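Local coordinates for putative lipoprotein YcdA (Bacillus subtilis subsp. subtilis str. 168, PDB 4R4G), which is of unknown function but is probably a membrane-anchored lipoprotein, with an Ig-like N-terminal domain joined by a kinked helix to an alpha/beta C-terminal domain, at residues D21-T25 and I136-A140; S33-L39 and F100-K104; D53-S59 and L83-N89; V156-G160 and K213-S217; E167-A172 and D305-L309. All coordinates share one frame; numbering follows the deposited sequence. Where two conformers were deposited one is given.

Contact 1 (D21-T25 and I136-A140); sequences DVSYT and ILATA
Tyr24 meets helix segment 136-140 through its backbone N-H and through ring atoms CD2 and CE2. The amide aims almost straight at a side-chain hydroxyl, with Tyr24 N 3.0 Å from Thr139 OG1 and an angle of 177° at the hydrogen. Thr139 holds OG1 between its own N and carbonyl carbon (chi1 67°), which presents the oxygen to the strand and leaves CG2 3.7 Å from Ser23 CB. Ile136 CG2 lies 3.6 Å from Tyr24 CE2, the two side chains crossing at about a right angle, and Ala140 CB lies 3.6 Å from Tyr24 CD2. At the ring edge, near its plane, Leu137 CA stands 4.1 Å from Tyr24 CE2. A strand of the Ig-like domain thus runs beside helix 134-141, where the chain passes toward the C-terminal domain; the segment axes approach to 6.2 Å at 29°. Two residues earlier in the strand, Val22 CG1 reaches Ile136 CG2 at 4.0 Å. In the next shell, Tyr24 OH is hydrogen-bonded to Gly105 N and Gly131 O, which fixes the far end of the ring, and Lys104 packs on Tyr24, Leu137 and Ala140. Backbone bonds to Val40, Lys42 and Asn44 hold the strand in its sheet.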
# COMPACT_ATOMS: atom_id res chain seq x y z
N ASP A 21 7.44 -17.98 15.71
CA ASP A 21 6.33 -17.30 15.00
C ASP A 21 6.31 -17.63 13.49
O ASP A 21 7.36 -17.95 12.93
CB ASP A 21 6.44 -15.77 15.20
CG ASP A 21 5.22 -15.00 14.75
OD1 ASP A 21 4.19 -15.06 15.45
OD2 ASP A 21 5.29 -14.35 13.67
N VAL A 22 5.12 -17.56 12.83
CA VAL A 22 4.93 -17.82 11.39
C VAL A 22 3.92 -16.81 10.85
O VAL A 22 2.75 -16.80 11.26
CB VAL A 22 4.51 -19.27 11.03
CG1 VAL A 22 4.23 -19.42 9.54
CG2 VAL A 22 5.57 -20.29 11.45
N SER A 23 4.34 -15.98 9.89
CA SER A 23 3.46 -15.00 9.30
C SER A 23 3.76 -14.80 7.83
O SER A 23 4.85 -15.12 7.36
CB SER A 23 3.58 -13.67 10.03
OG SER A 23 4.88 -13.12 9.90
N TYR A 24 2.78 -14.27 7.10
CA TYR A 24 2.90 -13.88 5.70
C TYR A 24 3.35 -12.44 5.66
O TYR A 24 2.89 -11.60 6.46
CB TYR A 24 1.58 -14.05 4.94
CG TYR A 24 1.12 -15.47 4.76
CD1 TYR A 24 1.80 -16.34 3.89
CD2 TYR A 24 -0.04 -15.94 5.36
CE1 TYR A 24 1.35 -17.64 3.68
CE2 TYR A 24 -0.50 -17.24 5.15
CZ TYR A 24 0.20 -18.09 4.31
OH TYR A 24 -0.24 -19.37 4.10
N THR A 25 4.26 -12.14 4.74
CA THR A 25 4.76 -10.79 4.55
C THR A 25 4.79 -10.49 3.06
O THR A 25 4.68 -11.39 2.21
CB THR A 25 6.15 -10.56 5.21
OG1 THR A 25 7.14 -11.42 4.62
CG2 THR A 25 6.15 -10.71 6.73
N ILE A 136 -2.24 -17.75 11.00
CA ILE A 136 -1.25 -17.47 9.96
C ILE A 136 -1.87 -16.68 8.80
O ILE A 136 -1.23 -15.76 8.30
CB ILE A 136 -0.53 -18.76 9.45
CG1 ILE A 136 0.08 -19.53 10.64
CG2 ILE A 136 0.53 -18.45 8.39
CD1 ILE A 136 0.54 -20.97 10.37
N LEU A 137 -3.11 -17.02 8.40
CA LEU A 137 -3.84 -16.36 7.30
C LEU A 137 -4.22 -14.90 7.64
O LEU A 137 -4.35 -14.07 6.73
CB LEU A 137 -5.12 -17.14 6.96
CG LEU A 137 -4.98 -18.34 6.04
CD1 LEU A 137 -6.24 -19.13 6.04
CD2 LEU A 137 -4.71 -17.90 4.61
N ALA A 138 -4.41 -14.61 8.95
CA ALA A 138 -4.75 -13.29 9.48
C ALA A 138 -3.70 -12.25 9.09
O ALA A 138 -4.03 -11.13 8.67
CB ALA A 138 -4.88 -13.36 11.00
N THR A 139 -2.43 -12.66 9.19
CA THR A 139 -1.25 -11.85 8.92
C THR A 139 -1.26 -11.38 7.45
O THR A 139 -0.89 -10.24 7.20
CB THR A 139 0.01 -12.63 9.31
OG1 THR A 139 0.18 -13.75 8.45
CG2 THR A 139 -0.02 -13.11 10.77
N ALA A 140 -1.76 -12.23 6.51
CA ALA A 140 -1.84 -11.92 5.07
C ALA A 140 -2.87 -10.83 4.72
O ALA A 140 -2.75 -10.13 3.69
CB ALA A 140 -2.17 -13.18 4.29

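Contact 2 (S33-L39 and F100-K104); sequences STSDDQL and FVVDK
Gln38 sets CG anti to its carbonyl carbon (chi1 -79°) and runs extended beyond it, which carries its amide across Val101 at about a right angle, OE1 lying 3.4 Å from Val101 CG1. Val101 has CG1 anti to its backbone N (chi1 -177°), and its other branch, CG2, turns to Thr34, whose CG2 is 3.7 Å away. The same amide oxygen works inside the loop: Gln38 OE1 accepts from Ser35 N at 3.0 Å, in the carbonyl plane and on a lone pair. This side-chain bond braces the type I turn from Ser35 to Gln38. On its other flank, Gln38 CG is 3.3 Å from Asp103 OD1, with the amide and carboxylate planes 36° apart. Beyond the turn Leu39 and Val102 form an antiparallel hydrogen-bonded pair, Leu39 N to Val102 O at 2.9 Å and Val102 N to Leu39 O at 3.1 Å. Leu39 and Lys104 point the same way, and Leu39 CD1 touches Lys104 CB at 3.8 Å. The pairing sets strand 39-48 beside strand 93-102; Leu39 and Lys104 extend onto Ala140 of helix 134-141, while Val102 packs on Leu64 of strand 62-66 and Tyr108 of strand 107-112.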
# COMPACT_ATOMS: atom_id res chain seq x y z
N SER A 33 12.88 -12.48 -6.64
CA SER A 33 12.51 -13.90 -6.69
C SER A 33 10.98 -14.15 -6.52
O SER A 33 10.53 -15.26 -6.80
CB SER A 33 13.30 -14.70 -5.66
OG SER A 33 13.41 -14.04 -4.41
N THR A 34 10.20 -13.13 -6.11
CA THR A 34 8.75 -13.29 -5.90
C THR A 34 7.90 -12.77 -7.07
O THR A 34 8.29 -11.83 -7.77
CB THR A 34 8.29 -12.55 -4.64
OG1 THR A 34 8.43 -11.15 -4.87
CG2 THR A 34 9.05 -12.94 -3.40
N SER A 35 6.72 -13.37 -7.24
CA SER A 35 5.70 -12.97 -8.19
C SER A 35 4.73 -12.03 -7.48
O SER A 35 4.79 -11.92 -6.25
CB SER A 35 4.98 -14.19 -8.75
OG SER A 35 5.90 -14.89 -9.56
N ASP A 36 3.87 -11.34 -8.25
CA ASP A 36 2.92 -10.38 -7.67
C ASP A 36 1.87 -11.12 -6.82
O ASP A 36 1.31 -10.56 -5.86
CB ASP A 36 2.24 -9.54 -8.78
CG ASP A 36 3.16 -8.76 -9.71
OD1 ASP A 36 4.39 -8.68 -9.43
OD2 ASP A 36 2.65 -8.20 -10.72
N ASP A 37 1.64 -12.40 -7.18
CA ASP A 37 0.69 -13.27 -6.53
C ASP A 37 1.32 -14.09 -5.39
O ASP A 37 0.62 -14.84 -4.71
CB ASP A 37 0.07 -14.18 -7.59
CG ASP A 37 -0.65 -13.39 -8.67
OD1 ASP A 37 -1.48 -12.50 -8.32
OD2 ASP A 37 -0.36 -13.63 -9.87
N GLN A 38 2.64 -13.92 -5.16
CA GLN A 38 3.33 -14.64 -4.09
C GLN A 38 3.56 -13.75 -2.90
O GLN A 38 3.55 -12.52 -3.02
CB GLN A 38 4.66 -15.22 -4.57
CG GLN A 38 4.47 -16.50 -5.34
CD GLN A 38 5.73 -17.04 -5.94
OE1 GLN A 38 6.59 -16.31 -6.44
NE2 GLN A 38 5.84 -18.36 -5.96
N LEU A 39 3.75 -14.40 -1.75
CA LEU A 39 4.05 -13.78 -0.47
C LEU A 39 5.38 -14.30 0.02
O LEU A 39 6.02 -15.13 -0.65
CB LEU A 39 2.94 -14.05 0.56
CG LEU A 39 1.56 -13.47 0.26
CD1 LEU A 39 0.57 -13.89 1.33
CD2 LEU A 39 1.60 -11.93 0.19
N PHE A 100 10.94 -17.09 2.99
CA PHE A 100 10.79 -18.00 1.88
C PHE A 100 9.68 -17.56 0.97
O PHE A 100 8.61 -17.18 1.44
CB PHE A 100 10.50 -19.42 2.38
CG PHE A 100 11.59 -20.02 3.24
CD1 PHE A 100 12.72 -20.58 2.67
CD2 PHE A 100 11.47 -20.02 4.63
CE1 PHE A 100 13.73 -21.11 3.47
CE2 PHE A 100 12.47 -20.58 5.43
CZ PHE A 100 13.60 -21.10 4.84
N VAL A 101 9.92 -17.65 -0.34
CA VAL A 101 8.95 -17.29 -1.37
C VAL A 101 7.92 -18.42 -1.44
O VAL A 101 8.29 -19.55 -1.73
CB VAL A 101 9.66 -17.05 -2.74
CG1 VAL A 101 8.67 -16.60 -3.80
CG2 VAL A 101 10.81 -16.06 -2.61
N VAL A 102 6.65 -18.09 -1.15
CA VAL A 102 5.52 -19.03 -1.09
C VAL A 102 4.24 -18.49 -1.75
O VAL A 102 4.00 -17.28 -1.80
CB VAL A 102 5.19 -19.41 0.40
CG1 VAL A 102 6.31 -20.22 1.04
CG2 VAL A 102 4.83 -18.18 1.26
N ASP A 103 3.40 -19.42 -2.17
CA ASP A 103 2.04 -19.22 -2.65
C ASP A 103 1.16 -19.38 -1.39
O ASP A 103 1.25 -20.40 -0.71
CB ASP A 103 1.71 -20.24 -3.76
CG ASP A 103 2.59 -20.09 -5.00
OD1 ASP A 103 2.41 -19.11 -5.74
OD2 ASP A 103 3.41 -21.00 -5.27
N LYS A 104 0.43 -18.32 -1.00
CA LYS A 104 -0.41 -18.23 0.21
C LYS A 104 -1.30 -19.46 0.40
O LYS A 104 -1.89 -19.95 -0.57
CB LYS A 104 -1.28 -16.95 0.14
CG LYS A 104 -2.15 -16.59 1.37
CD LYS A 104 -3.23 -15.55 0.98
CE LYS A 104 -4.26 -15.25 2.06
NZ LYS A 104 -5.28 -14.25 1.61

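Contact 3 (D53-S59 and L83-N89); sequences DPLNVDS and LQGSTIN
Val57 lies at the apolar centre and uses its two methyls on different partners. Its CG1 meets Leu83 CD2 at 4.2 Å, the side chains crossing at about a right angle, and its CG2 meets Ile88 CD1 at 4.0 Å. Ile88 places CG1 between its own N and carbonyl carbon (chi1 47°), a rotation that swings the longer branch toward Val57. Leu55, Val57 and Ile88 share one face of this two-stranded antiparallel ribbon with Ser86, and Val94 of strand 93-102 and Tyr112 of strand 107-112 pack against that face. Two hydrogen-bonded pairs join the strands. Leu55 pairs with Ile88, Leu55 N lying 2.7 Å from Ile88 O, and Val57 pairs with Ser86, Val57 N lying 2.9 Å from Ser86 O. Between them Asn56 and Thr87 form a non-hydrogen-bonded pair whose side chains lie alongside one another on the other face. There Thr87 OG1 donates to Asn56 OD1 at 2.8 Å, tilted 17° from the amide's carbonyl plane. Ile88 O also receives Asn49 ND2, which in addition reaches Asp53 O. The chemistry divides by face: carbon contacts pack one face against the interior of the Ig-like domain, and a side-chain bond links the exposed pair on the other.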
# COMPACT_ATOMS: atom_id res chain seq x y z
N ASP A 53 30.27 -29.59 21.66
CA ASP A 53 31.08 -28.73 20.79
C ASP A 53 30.33 -27.47 20.28
O ASP A 53 29.10 -27.50 20.17
CB ASP A 53 31.59 -29.55 19.59
CG ASP A 53 32.67 -30.55 19.95
OD1 ASP A 53 33.70 -30.13 20.54
OD2 ASP A 53 32.50 -31.74 19.61
N PRO A 54 31.05 -26.35 19.95
CA PRO A 54 30.35 -25.17 19.43
C PRO A 54 29.75 -25.47 18.06
O PRO A 54 30.33 -26.23 17.28
CB PRO A 54 31.45 -24.10 19.36
CG PRO A 54 32.57 -24.63 20.22
CD PRO A 54 32.50 -26.11 20.02
N LEU A 55 28.56 -24.89 17.79
CA LEU A 55 27.75 -25.11 16.60
C LEU A 55 27.53 -23.84 15.79
O LEU A 55 26.95 -22.88 16.31
CB LEU A 55 26.38 -25.66 17.06
CG LEU A 55 25.31 -25.97 16.01
CD1 LEU A 55 25.72 -27.15 15.13
CD2 LEU A 55 23.97 -26.23 16.67
N ASN A 56 27.93 -23.84 14.51
CA ASN A 56 27.66 -22.70 13.62
C ASN A 56 26.22 -22.78 13.14
O ASN A 56 25.80 -23.85 12.72
CB ASN A 56 28.60 -22.67 12.42
CG ASN A 56 30.07 -22.65 12.73
OD1 ASN A 56 30.62 -21.67 13.24
ND2 ASN A 56 30.77 -23.69 12.29
N VAL A 57 25.46 -21.66 13.21
CA VAL A 57 24.07 -21.65 12.77
C VAL A 57 23.90 -20.52 11.74
O VAL A 57 24.25 -19.37 12.02
CB VAL A 57 23.03 -21.57 13.93
CG1 VAL A 57 21.60 -21.47 13.40
CG2 VAL A 57 23.17 -22.77 14.87
N ASP A 58 23.39 -20.88 10.54
CA ASP A 58 23.17 -19.98 9.41
C ASP A 58 21.78 -20.17 8.83
O ASP A 58 21.16 -21.22 9.03
CB ASP A 58 24.24 -20.22 8.32
CG ASP A 58 24.36 -19.14 7.26
OD1 ASP A 58 23.51 -19.11 6.35
OD2 ASP A 58 25.30 -18.33 7.34
N SER A 59 21.29 -19.14 8.11
CA SER A 59 20.01 -19.14 7.40
C SER A 59 19.98 -20.31 6.40
O SER A 59 18.95 -20.99 6.27
CB SER A 59 19.82 -17.81 6.66
OG SER A 59 20.65 -16.80 7.21
N LEU A 83 18.02 -14.00 10.33
CA LEU A 83 18.91 -14.79 11.16
C LEU A 83 20.35 -14.56 10.69
O LEU A 83 20.62 -14.61 9.48
CB LEU A 83 18.54 -16.29 11.12
CG LEU A 83 19.44 -17.25 11.91
CD1 LEU A 83 19.32 -17.02 13.41
CD2 LEU A 83 19.09 -18.68 11.61
N GLN A 84 21.26 -14.29 11.63
CA GLN A 84 22.64 -14.00 11.28
C GLN A 84 23.53 -15.17 11.54
O GLN A 84 23.39 -15.87 12.55
CB GLN A 84 23.16 -12.76 12.01
CG GLN A 84 22.39 -11.46 11.74
CD GLN A 84 22.41 -10.97 10.31
OE1 GLN A 84 23.46 -10.85 9.66
NE2 GLN A 84 21.24 -10.64 9.80
N GLY A 85 24.45 -15.39 10.61
CA GLY A 85 25.44 -16.44 10.70
C GLY A 85 26.27 -16.23 11.95
O GLY A 85 26.86 -15.17 12.13
N SER A 86 26.22 -17.19 12.85
CA SER A 86 26.91 -17.09 14.11
C SER A 86 27.37 -18.46 14.57
O SER A 86 27.17 -19.44 13.85
CB SER A 86 25.99 -16.45 15.15
OG SER A 86 24.78 -17.16 15.26
N THR A 87 28.03 -18.52 15.73
CA THR A 87 28.50 -19.74 16.38
C THR A 87 27.98 -19.73 17.81
O THR A 87 27.99 -18.68 18.47
CB THR A 87 30.03 -19.86 16.29
OG1 THR A 87 30.46 -19.49 14.98
CG2 THR A 87 30.52 -21.26 16.60
N ILE A 88 27.44 -20.87 18.27
CA ILE A 88 26.87 -21.00 19.61
C ILE A 88 27.45 -22.24 20.31
O ILE A 88 27.44 -23.34 19.75
CB ILE A 88 25.30 -20.99 19.63
CG1 ILE A 88 24.68 -21.93 18.56
CG2 ILE A 88 24.77 -19.57 19.52
CD1 ILE A 88 23.31 -22.43 18.88
N ASN A 89 27.98 -22.03 21.52
CA ASN A 89 28.58 -23.10 22.34
C ASN A 89 27.46 -23.85 23.10
O ASN A 89 26.30 -23.45 22.98
CB ASN A 89 29.65 -22.51 23.27
CG ASN A 89 30.58 -21.54 22.56
OD1 ASN A 89 30.25 -20.37 22.35
ND2 ASN A 89 31.73 -22.01 22.13

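Contact 4 (V156-G160 and K213-S217); sequences VLLFG and KEGLS
Lys213 and Phe159 send their side chains to different parts of the opposite segment where the chain leaving helix 145-157 meets helix 203-219, a junction in the C-terminal domain, whose sequence family belongs to the NTF2 clan. Lys213 stretches its extended chain along the carbonyls of segment 156-160. Its CG is 3.3 Å from Leu158 O, and its NZ lies 2.9 Å from Leu157 O in a weak hydrogen bond. Asn182 OD1 is the stronger partner of that ammonium, so the lysine connects segment 156-160 to helix 174-192 as well. A positive charge beside the Leu157 and Leu158 carbonyls would probably be electrostatically favourable. Phe159 reaches the other side of the junction, with CG anti to its carbonyl carbon (chi1 -65°), which lays the ring along the backbone of Leu216 and Ser217. Phe159 CE1 comes 3.4 Å from Leu216 O, oblique to the ring, and Phe159 CD1 is 4.0 Å from Leu216 CB. Next to the ring's root, Phe159 CB meets Ser217 CB at 3.7 Å. Gly160, with phi 66°, takes the chain out of the helical conformation beside the lysine, its N near Lys213 CD. Ser217 OG turns back into its own helix and donates to Glu214 O at 2.8 Å.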
# COMPACT_ATOMS: atom_id res chain seq x y z
N VAL A 156 -12.73 10.49 0.91
CA VAL A 156 -13.06 11.75 1.59
C VAL A 156 -12.54 12.98 0.84
O VAL A 156 -13.29 13.96 0.76
CB VAL A 156 -12.64 11.78 3.08
CG1 VAL A 156 -13.24 10.61 3.85
CG2 VAL A 156 -11.13 11.81 3.26
N LEU A 157 -11.30 12.95 0.32
CA LEU A 157 -10.70 14.10 -0.34
C LEU A 157 -11.09 14.29 -1.77
O LEU A 157 -11.33 15.42 -2.17
CB LEU A 157 -9.18 14.04 -0.33
CG LEU A 157 -8.44 14.07 0.98
CD1 LEU A 157 -6.98 13.95 0.72
CD2 LEU A 157 -8.74 15.33 1.76
N LEU A 158 -11.00 13.23 -2.59
CA LEU A 158 -11.21 13.37 -4.02
C LEU A 158 -12.63 13.08 -4.46
O LEU A 158 -13.13 13.75 -5.36
CB LEU A 158 -10.23 12.46 -4.77
CG LEU A 158 -8.77 12.91 -4.68
CD1 LEU A 158 -7.86 11.79 -4.88
CD2 LEU A 158 -8.46 14.01 -5.66
N PHE A 159 -13.29 12.10 -3.83
CA PHE A 159 -14.63 11.71 -4.23
C PHE A 159 -15.72 12.42 -3.45
O PHE A 159 -16.88 12.33 -3.83
CB PHE A 159 -14.81 10.19 -4.08
CG PHE A 159 -13.95 9.34 -4.99
CD1 PHE A 159 -13.29 9.88 -6.08
CD2 PHE A 159 -13.80 7.98 -4.74
CE1 PHE A 159 -12.51 9.09 -6.91
CE2 PHE A 159 -13.01 7.19 -5.57
CZ PHE A 159 -12.37 7.75 -6.65
N GLY A 160 -15.35 13.10 -2.36
CA GLY A 160 -16.31 13.77 -1.48
C GLY A 160 -17.22 12.78 -0.77
O GLY A 160 -18.20 13.17 -0.14
N LYS A 213 -15.49 16.74 -7.53
CA LYS A 213 -15.58 15.59 -6.62
C LYS A 213 -16.73 14.64 -6.98
O LYS A 213 -16.55 13.44 -6.91
CB LYS A 213 -15.73 16.04 -5.16
CG LYS A 213 -14.47 16.66 -4.58
CD LYS A 213 -14.56 16.74 -3.09
CE LYS A 213 -13.46 17.60 -2.55
NZ LYS A 213 -13.24 17.36 -1.10
N GLU A 214 -17.88 15.17 -7.39
CA GLU A 214 -19.01 14.31 -7.74
C GLU A 214 -18.68 13.56 -9.03
O GLU A 214 -18.96 12.36 -9.11
CB GLU A 214 -20.32 15.08 -7.85
CG GLU A 214 -21.52 14.19 -7.54
CD GLU A 214 -22.73 14.37 -8.44
OE1 GLU A 214 -23.35 15.46 -8.41
OE2 GLU A 214 -23.07 13.40 -9.15
N GLY A 215 -18.03 14.25 -9.97
CA GLY A 215 -17.58 13.69 -11.23
C GLY A 215 -16.57 12.57 -11.03
O GLY A 215 -16.74 11.48 -11.58
N LEU A 216 -15.54 12.82 -10.20
CA LEU A 216 -14.51 11.83 -9.92
C LEU A 216 -15.08 10.63 -9.19
O LEU A 216 -14.70 9.52 -9.53
CB LEU A 216 -13.33 12.43 -9.13
CG LEU A 216 -12.56 13.59 -9.79
CD1 LEU A 216 -11.46 14.07 -8.87
CD2 LEU A 216 -11.94 13.20 -11.12
N SER A 217 -16.02 10.83 -8.26
CA SER A 217 -16.63 9.74 -7.49
C SER A 217 -17.30 8.71 -8.38
O SER A 217 -17.31 7.53 -8.05
CB SER A 217 -17.63 10.27 -6.47
OG SER A 217 -18.90 10.53 -7.05

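Contact 5 (E167-A172 and D305-L309); sequences EKITGA and DQWQL
The Gln306 side-chain amide lies with one face under the backbone of Gly171, whose N and CA sit over it; Gly171 CA is 3.6 Å from Gln306 CD. At its nitrogen edge the amide donates in its own plane: Gln306 NE2 to Lys168 O is 2.9 Å, nearly straight at 167°. The acceptor is met differently, for the donor stands above the Lys168 carbonyl plane, 51° out of it. At the oxygen end, OE1 takes Asn302 ND2, so both ends of the amide are held and its rotation is fixed. Gln306 gets there with CG anti to its carbonyl carbon (chi1 -69°) and an extended chain beyond. The indole of Trp307 leads away from this helix, toward Ala149 of helix 145-157 and Met299 of strand 293-301.

Backbone contacts continue the approach of helix 165-170 to strand 307-308. Trp307 N donates weakly to Ile169 O at 3.3 Å, and Thr170 CA makes a CA-H...O contact to Trp307 O at 3.3 Å. Gln308 passes alongside, its CG 3.3 Å from Thr170 O. Where Gly171 leaves the helix with positive phi, Thr170 OG1 accepts from Ala172 N at 3.3 Å, an ST turn, and also bonds to Phe166 O. Chemically, the contact is a helix C-terminus whose last-turn carbonyls of Lys168 and Ile169 take N-H groups from the strand segment. The stronger of the two donors is a neutral amide, which the helix end would probably polarise without bringing in a formal charge.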
# COMPACT_ATOMS: atom_id res chain seq x y z
N GLU A 167 -11.54 8.08 10.21
CA GLU A 167 -10.85 8.43 11.44
C GLU A 167 -10.22 7.17 12.07
O GLU A 167 -9.01 7.19 12.34
CB GLU A 167 -11.81 9.12 12.42
CG GLU A 167 -12.59 10.26 11.78
CD GLU A 167 -12.43 11.64 12.38
OE1 GLU A 167 -11.90 11.75 13.52
OE2 GLU A 167 -12.86 12.62 11.73
N LYS A 168 -10.99 6.07 12.19
CA LYS A 168 -10.53 4.79 12.77
C LYS A 168 -9.30 4.23 12.06
O LYS A 168 -8.34 3.83 12.71
CB LYS A 168 -11.65 3.71 12.74
CG LYS A 168 -12.99 4.11 13.38
CD LYS A 168 -14.18 3.29 12.82
CE LYS A 168 -15.53 3.84 13.24
NZ LYS A 168 -16.64 3.24 12.45
N ILE A 169 -9.35 4.21 10.73
CA ILE A 169 -8.34 3.65 9.84
C ILE A 169 -7.08 4.54 9.74
O ILE A 169 -5.98 3.99 9.76
CB ILE A 169 -9.03 3.41 8.46
CG1 ILE A 169 -9.74 2.04 8.45
CG2 ILE A 169 -8.12 3.57 7.24
CD1 ILE A 169 -10.57 1.74 7.12
N THR A 170 -7.22 5.87 9.63
CA THR A 170 -6.09 6.78 9.39
C THR A 170 -5.52 7.51 10.62
O THR A 170 -4.33 7.82 10.63
CB THR A 170 -6.49 7.86 8.38
OG1 THR A 170 -7.51 8.64 8.98
CG2 THR A 170 -7.01 7.29 7.07
N GLY A 171 -6.37 7.88 11.57
CA GLY A 171 -5.96 8.66 12.72
C GLY A 171 -6.10 10.16 12.53
O GLY A 171 -6.04 10.90 13.51
N ALA A 172 -6.28 10.63 11.27
CA ALA A 172 -6.48 12.04 10.90
C ALA A 172 -7.93 12.41 11.06
O ALA A 172 -8.76 11.50 11.12
CB ALA A 172 -6.04 12.25 9.45
N ASP A 305 -1.60 1.35 14.85
CA ASP A 305 -1.64 0.77 13.49
C ASP A 305 -2.71 1.47 12.61
O ASP A 305 -3.76 0.90 12.26
CB ASP A 305 -1.80 -0.76 13.52
CG ASP A 305 -0.49 -1.50 13.72
OD1 ASP A 305 0.34 -1.05 14.55
OD2 ASP A 305 -0.29 -2.55 13.06
N GLN A 306 -2.41 2.73 12.31
CA GLN A 306 -3.19 3.62 11.48
C GLN A 306 -2.28 4.16 10.42
O GLN A 306 -1.17 4.58 10.73
CB GLN A 306 -3.79 4.74 12.31
CG GLN A 306 -4.88 4.30 13.26
CD GLN A 306 -5.33 5.45 14.10
OE1 GLN A 306 -4.54 6.24 14.60
NE2 GLN A 306 -6.63 5.58 14.28
N TRP A 307 -2.71 4.11 9.17
CA TRP A 307 -1.86 4.58 8.08
C TRP A 307 -2.26 5.98 7.62
O TRP A 307 -3.44 6.30 7.54
CB TRP A 307 -1.89 3.58 6.94
CG TRP A 307 -1.27 2.27 7.31
CD1 TRP A 307 -1.89 1.19 7.88
CD2 TRP A 307 0.11 1.92 7.19
NE1 TRP A 307 -0.99 0.18 8.08
CE2 TRP A 307 0.25 0.59 7.67
CE3 TRP A 307 1.25 2.59 6.71
CZ2 TRP A 307 1.47 -0.08 7.64
CZ3 TRP A 307 2.47 1.93 6.71
CH2 TRP A 307 2.57 0.60 7.15
N GLN A 308 -1.24 6.81 7.37
CA GLN A 308 -1.40 8.20 6.99
C GLN A 308 -0.66 8.57 5.71
O GLN A 308 0.40 8.03 5.41
CB GLN A 308 -0.90 9.10 8.12
CG GLN A 308 -1.97 9.51 9.12
CD GLN A 308 -1.42 10.44 10.17
OE1 GLN A 308 -0.56 10.07 10.98
NE2 GLN A 308 -1.93 11.67 10.19
N LEU A 309 -1.25 9.52 4.97
CA LEU A 309 -0.70 10.13 3.75
C LEU A 309 -0.29 11.57 4.06
O LEU A 309 -1.12 12.34 4.56
CB LEU A 309 -1.73 10.08 2.60
CG LEU A 309 -1.30 10.72 1.29
CD1 LEU A 309 -0.06 10.08 0.74
CD2 LEU A 309 -2.40 10.68 0.27

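In the fold
Contacts 1 and 2 form one continuous patch, their centres about 13 Å apart: Lys104 CE lies 3.7 Å from both Ala140 CB and Leu137 CD2, and Tyr24 CD1 is 3.8 Å from Leu39 CD1. Contact 3 belongs to the same Ig-like domain but sits toward its far end, its centre about 28 Å from that of contact 2. Contacts 4 and 5 lie in the C-terminal domain, centres about 19 Å apart, and their segments alternate along the chain. Helices 134-141 and 145-157 lead from contact 1 to contact 4, about 35 Å away between centres. No active site is assigned; tetraethylene glycol, probably from crystallisation, is bound about 4 Å from Leu216's side chain in contact 4 and, separately, about 6 Å from Leu39's in contact 2.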